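Local coordinates for protein CdiA toxin (Cupriavidus taiwanensis, PDB 5T87) that is the C-terminal toxin domain of a contact-dependent growth inhibition protein, probably an enzyme acting in the target cell cytoplasm, captured with its CdiI immunity protein, at residues G3-V15 with R24-F37. Numbering follows the deposited sequence.
Sequences GPSNGQSVLENSV and RVSVDPQTGEFVVF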
loop_
_atom_site.group_PDB
_atom_site.type_symbol
_atom_site.label_atom_id
_atom_site.label_comp_id
_atom_site.label_asym_id
_atom_site.label_seq_id
_atom_site.Cartn_x
_atom_site.Cartn_y
_atom_site.Cartn_z
ATOM N N GLY E 3 -12.226 -2.816 5.031
ATOM C CA GLY E 3 -11.544 -3.644 3.983
ATOM C C GLY E 3 -12.524 -4.407 3.100
ATOM O O GLY E 3 -13.734 -4.165 3.175
ATOM N N PRO E 4 -12.006 -5.313 2.236
ATOM C CA PRO E 4 -12.839 -6.229 1.428
ATOM C C PRO E 4 -13.653 -7.225 2.247
ATOM O O PRO E 4 -13.274 -7.549 3.375
ATOM C CB PRO E 4 -11.813 -6.985 0.573
ATOM C CG PRO E 4 -10.665 -6.060 0.466
ATOM C CD PRO E 4 -10.608 -5.302 1.764
ATOM N N SER E 5 -14.751 -7.710 1.668
ATOM C CA SER E 5 -15.590 -8.732 2.312
ATOM C C SER E 5 -14.930 -10.126 2.298
ATOM O O SER E 5 -14.862 -10.786 3.338
ATOM C CB SER E 5 -16.980 -8.788 1.662
ATOM O OG SER E 5 -16.896 -9.156 0.294
ATOM N N ASN E 6 -14.424 -10.550 1.137
ATOM C CA ASN E 6 -13.910 -11.918 0.956
ATOM C C ASN E 6 -12.401 -11.936 0.628
ATOM O O ASN E 6 -11.980 -12.393 -0.439
ATOM C CB ASN E 6 -14.750 -12.635 -0.117
ATOM C CG ASN E 6 -16.252 -12.565 0.171
ATOM O OD1 ASN E 6 -16.689 -12.787 1.303
ATOM N ND2 ASN E 6 -17.043 -12.237 -0.852
ATOM N N GLY E 7 -11.598 -11.455 1.577
ATOM C CA GLY E 7 -10.154 -11.240 1.383
ATOM C C GLY E 7 -9.337 -12.410 0.850
ATOM O O GLY E 7 -8.607 -12.270 -0.143
ATOM N N GLN E 8 -9.469 -13.567 1.493
ATOM C CA GLN E 8 -8.622 -14.719 1.170
ATOM C C GLN E 8 -8.844 -15.241 -0.264
ATOM O O GLN E 8 -7.889 -15.320 -1.044
ATOM C CB GLN E 8 -8.801 -15.824 2.225
ATOM C CG GLN E 8 -7.805 -16.972 2.152
ATOM C CD GLN E 8 -6.360 -16.513 2.201
ATOM O OE1 GLN E 8 -5.902 -15.986 3.209
ATOM N NE2 GLN E 8 -5.638 -16.712 1.112
ATOM N N SER E 9 -10.096 -15.545 -0.620
ATOM C CA SER E 9 -10.421 -16.113 -1.949
ATOM C C SER E 9 -10.248 -15.114 -3.111
ATOM O O SER E 9 -9.845 -15.488 -4.222
ATOM C CB SER E 9 -11.838 -16.711 -1.957
ATOM O OG SER E 9 -12.811 -15.770 -1.535
ATOM N N VAL E 10 -10.549 -13.847 -2.841
ATOM C CA VAL E 10 -10.329 -12.763 -3.804
ATOM C C VAL E 10 -8.826 -12.546 -4.079
ATOM O O VAL E 10 -8.438 -12.278 -5.224
ATOM C CB VAL E 10 -10.992 -11.448 -3.327
ATOM C CG1 VAL E 10 -10.658 -10.300 -4.267
ATOM C CG2 VAL E 10 -12.512 -11.602 -3.236
ATOM N N LEU E 11 -7.997 -12.659 -3.033
ATOM C CA LEU E 11 -6.532 -12.636 -3.175
ATOM C C LEU E 11 -6.011 -13.802 -4.013
ATOM O O LEU E 11 -5.187 -13.594 -4.901
ATOM C CB LEU E 11 -5.852 -12.640 -1.794
ATOM C CG LEU E 11 -4.318 -12.745 -1.686
ATOM C CD1 LEU E 11 -3.621 -11.668 -2.500
ATOM C CD2 LEU E 11 -3.886 -12.671 -0.227
ATOM N N GLU E 12 -6.482 -15.018 -3.721
ATOM C CA GLU E 12 -6.042 -16.225 -4.457
ATOM C C GLU E 12 -6.373 -16.137 -5.959
ATOM O O GLU E 12 -5.530 -16.461 -6.792
ATOM C CB GLU E 12 -6.606 -17.501 -3.821
ATOM C CG GLU E 12 -5.972 -17.830 -2.467
ATOM C CD GLU E 12 -6.707 -18.903 -1.652
ATOM O OE1 GLU E 12 -7.815 -19.319 -2.039
ATOM O OE2 GLU E 12 -6.190 -19.339 -0.600
ATOM N N ASN E 13 -7.558 -15.630 -6.301
ATOM C CA ASN E 13 -7.930 -15.433 -7.707
ATOM C C ASN E 13 -7.508 -14.054 -8.261
ATOM O O ASN E 13 -8.118 -13.572 -9.214
ATOM C CB ASN E 13 -9.450 -15.658 -7.909
ATOM C CG ASN E 13 -9.899 -17.065 -7.522
ATOM O OD1 ASN E 13 -10.674 -17.231 -6.583
ATOM N ND2 ASN E 13 -9.410 -18.084 -8.242
ATOM N N SER E 14 -6.473 -13.427 -7.688
ATOM C CA SER E 14 -5.989 -12.101 -8.140
ATOM C C SER E 14 -4.861 -12.243 -9.164
ATOM O O SER E 14 -4.337 -13.329 -9.356
ATOM C CB SER E 14 -5.506 -11.252 -6.952
ATOM O OG SER E 14 -4.299 -11.748 -6.395
ATOM N N VAL E 15 -4.490 -11.137 -9.804
ATOM C CA VAL E 15 -3.419 -11.118 -10.821
ATOM C C VAL E 15 -2.431 -9.947 -10.584
ATOM O O VAL E 15 -2.826 -8.827 -10.235
ATOM C CB VAL E 15 -4.002 -11.095 -12.273
ATOM C CG1 VAL E 15 -4.823 -9.834 -12.546
ATOM C CG2 VAL E 15 -2.898 -11.258 -13.315
ATOM N N ARG E 24 -1.009 -6.471 -6.856
ATOM C CA ARG E 24 -1.986 -7.280 -7.560
ATOM C C ARG E 24 -3.341 -6.593 -7.565
ATOM O O ARG E 24 -3.568 -5.623 -6.826
ATOM C CB ARG E 24 -2.153 -8.642 -6.884
ATOM C CG ARG E 24 -0.863 -9.361 -6.542
ATOM C CD ARG E 24 -1.144 -10.763 -6.027
ATOM N NE ARG E 24 -1.584 -11.680 -7.085
ATOM C CZ ARG E 24 -0.787 -12.287 -7.975
ATOM N NH1 ARG E 24 -1.317 -13.099 -8.883
ATOM N NH2 ARG E 24 0.527 -12.089 -7.976
ATOM N N VAL E 25 -4.243 -7.137 -8.385
ATOM C CA VAL E 25 -5.630 -6.649 -8.512
ATOM C C VAL E 25 -6.604 -7.802 -8.797
ATOM O O VAL E 25 -6.248 -8.763 -9.487
ATOM C CB VAL E 25 -5.753 -5.548 -9.604
ATOM C CG1 VAL E 25 -5.327 -6.053 -10.980
ATOM C CG2 VAL E 25 -7.165 -4.980 -9.651
ATOM N N SER E 26 -7.820 -7.701 -8.256
ATOM C CA SER E 26 -8.885 -8.693 -8.483
ATOM C C SER E 26 -10.276 -8.036 -8.484
ATOM O O SER E 26 -10.398 -6.816 -8.304
ATOM C CB SER E 26 -8.822 -9.771 -7.400
ATOM O OG SER E 26 -9.441 -10.974 -7.820
ATOM N N VAL E 27 -11.314 -8.849 -8.687
ATOM C CA VAL E 27 -12.709 -8.404 -8.540
ATOM C C VAL E 27 -13.498 -9.464 -7.764
ATOM O O VAL E 27 -13.359 -10.656 -8.030
ATOM C CB VAL E 27 -13.364 -8.074 -9.910
ATOM C CG1 VAL E 27 -13.356 -9.274 -10.851
ATOM C CG2 VAL E 27 -14.779 -7.538 -9.729
ATOM N N ASP E 28 -14.305 -9.029 -6.796
ATOM C CA ASP E 28 -15.081 -9.951 -5.967
ATOM C C ASP E 28 -16.253 -10.481 -6.809
ATOM O O ASP E 28 -17.109 -9.687 -7.214
ATOM C CB ASP E 28 -15.585 -9.239 -4.702
ATOM C CG ASP E 28 -15.944 -10.205 -3.581
ATOM O OD1 ASP E 28 -16.563 -11.257 -3.858
ATOM O OD2 ASP E 28 -15.613 -9.903 -2.414
ATOM N N PRO E 29 -16.290 -11.810 -7.095
ATOM C CA PRO E 29 -17.427 -12.319 -7.885
ATOM C C PRO E 29 -18.761 -12.093 -7.178
ATOM O O PRO E 29 -19.744 -11.738 -7.829
ATOM C CB PRO E 29 -17.138 -13.824 -8.030
ATOM C CG PRO E 29 -15.717 -14.009 -7.625
ATOM C CD PRO E 29 -15.413 -12.910 -6.651
ATOM N N GLN E 30 -18.769 -12.274 -5.855
ATOM C CA GLN E 30 -19.957 -12.033 -5.038
ATOM C C GLN E 30 -20.343 -10.545 -4.972
ATOM O O GLN E 30 -21.304 -10.145 -5.627
ATOM C CB GLN E 30 -19.778 -12.612 -3.636
ATOM C CG GLN E 30 -19.680 -14.125 -3.616
ATOM C CD GLN E 30 -19.155 -14.644 -2.293
ATOM O OE1 GLN E 30 -17.987 -14.450 -1.956
ATOM N NE2 GLN E 30 -20.019 -15.311 -1.532
ATOM N N THR E 31 -19.604 -9.731 -4.216
ATOM C CA THR E 31 -20.011 -8.332 -3.966
ATOM C C THR E 31 -19.715 -7.348 -5.117
ATOM O O THR E 31 -20.169 -6.202 -5.066
ATOM C CB THR E 31 -19.412 -7.753 -2.656
ATOM O OG1 THR E 31 -18.012 -7.507 -2.821
ATOM C CG2 THR E 31 -19.643 -8.695 -1.466
ATOM N N GLY E 32 -18.943 -7.767 -6.126
ATOM C CA GLY E 32 -18.689 -6.928 -7.314
ATOM C C GLY E 32 -17.679 -5.791 -7.170
ATOM O O GLY E 32 -17.439 -5.055 -8.129
ATOM N N GLU E 33 -17.082 -5.646 -5.988
ATOM C CA GLU E 33 -16.111 -4.578 -5.720
ATOM C C GLU E 33 -14.748 -4.880 -6.365
ATOM O O GLU E 33 -14.401 -6.046 -6.571
ATOM C CB GLU E 33 -15.962 -4.385 -4.205
ATOM C CG GLU E 33 -15.218 -5.520 -3.488
ATOM C CD GLU E 33 -15.654 -5.754 -2.043
ATOM O OE1 GLU E 33 -16.520 -5.013 -1.523
ATOM O OE2 GLU E 33 -15.126 -6.707 -1.420
ATOM N N PHE E 34 -14.002 -3.824 -6.698
ATOM C CA PHE E 34 -12.633 -3.946 -7.216
ATOM C C PHE E 34 -11.647 -3.776 -6.066
ATOM O O PHE E 34 -11.793 -2.854 -5.254
ATOM C CB PHE E 34 -12.356 -2.903 -8.300
ATOM C CG PHE E 34 -13.314 -2.968 -9.454
ATOM C CD1 PHE E 34 -13.266 -4.036 -10.352
ATOM C CD2 PHE E 34 -14.279 -1.973 -9.642
ATOM C CE1 PHE E 34 -14.159 -4.107 -11.416
ATOM C CE2 PHE E 34 -15.170 -2.039 -10.704
ATOM C CZ PHE E 34 -15.112 -3.108 -11.591
ATOM N N VAL E 35 -10.642 -4.661 -6.016
ATOM C CA VAL E 35 -9.715 -4.775 -4.869
ATOM C C VAL E 35 -8.239 -4.736 -5.275
ATOM O O VAL E 35 -7.819 -5.486 -6.162
ATOM C CB VAL E 35 -9.946 -6.080 -4.072
ATOM C CG1 VAL E 35 -9.125 -6.071 -2.782
ATOM C CG2 VAL E 35 -11.426 -6.271 -3.760
ATOM N N VAL E 36 -7.474 -3.871 -4.596
ATOM C CA VAL E 36 -6.024 -3.736 -4.775
ATOM C C VAL E 36 -5.305 -4.363 -3.579
ATOM O O VAL E 36 -5.630 -4.062 -2.419
ATOM C CB VAL E 36 -5.604 -2.257 -4.873
ATOM C CG1 VAL E 36 -4.081 -2.122 -4.974
ATOM C CG2 VAL E 36 -6.286 -1.565 -6.046
ATOM N N PHE E 37 -4.319 -5.213 -3.880
ATOM C CA PHE E 37 -3.548 -5.945 -2.878
ATOM C C PHE E 37 -2.086 -5.588 -2.954
ATOM O O PHE E 37 -1.527 -5.537 -4.043
ATOM C CB PHE E 37 -3.652 -7.439 -3.141
ATOM C CG PHE E 37 -5.015 -8.001 -2.907
ATOM C CD1 PHE E 37 -5.479 -8.200 -1.609
ATOM C CD2 PHE E 37 -5.833 -8.357 -3.978
ATOM C CE1 PHE E 37 -6.743 -8.725 -1.377
ATOM C CE2 PHE E 37 -7.095 -8.895 -3.753
ATOM C CZ PHE E 37 -7.548 -9.078 -2.447
#
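Helix 7-12 lies across strand 34-37 at 79°, axes 9.9 Å apart, and past it Val15 and Val25 form an antiparallel hydrogen-bonded pair. The ring of Phe37 packs against the helix, between Leu11 and Val35. Leu11 CD1 lies over one face in a CH-pi contact, 4.1 Å from the ring centroid. Val10 CG1 meets the ring edge at Phe37 CZ (3.8 Å) and packs on Val35. Val35 CG1 lies over the opposite face, toward the rim.

Past the helix, Arg24 holds Ser14 side-on with two nitrogens. NE donates to Ser14 OG (2.8 Å) and NH1 to Ser14 O (3.1 Å). The bend at chi3 (73°) turns the guanidinium edge to Ser14, with Val15 C over one face. At the other end, Asn6 ND2 donates to the syn lone pair of Asp28 OD1, which lies in the Asn6 amide plane, and Ser5 N reaches that of Glu33 OE2.

On the outer side, Gln8 bonds to the CdiI backbone. Polar bonds from residues flanking the helix tie it to the strands and their turn. Asn6 gives the buried Asp28 carboxylate a donor, and the buried Ser14 and Ser26 hydroxyls donate to helical Leu11 O and Val10 O.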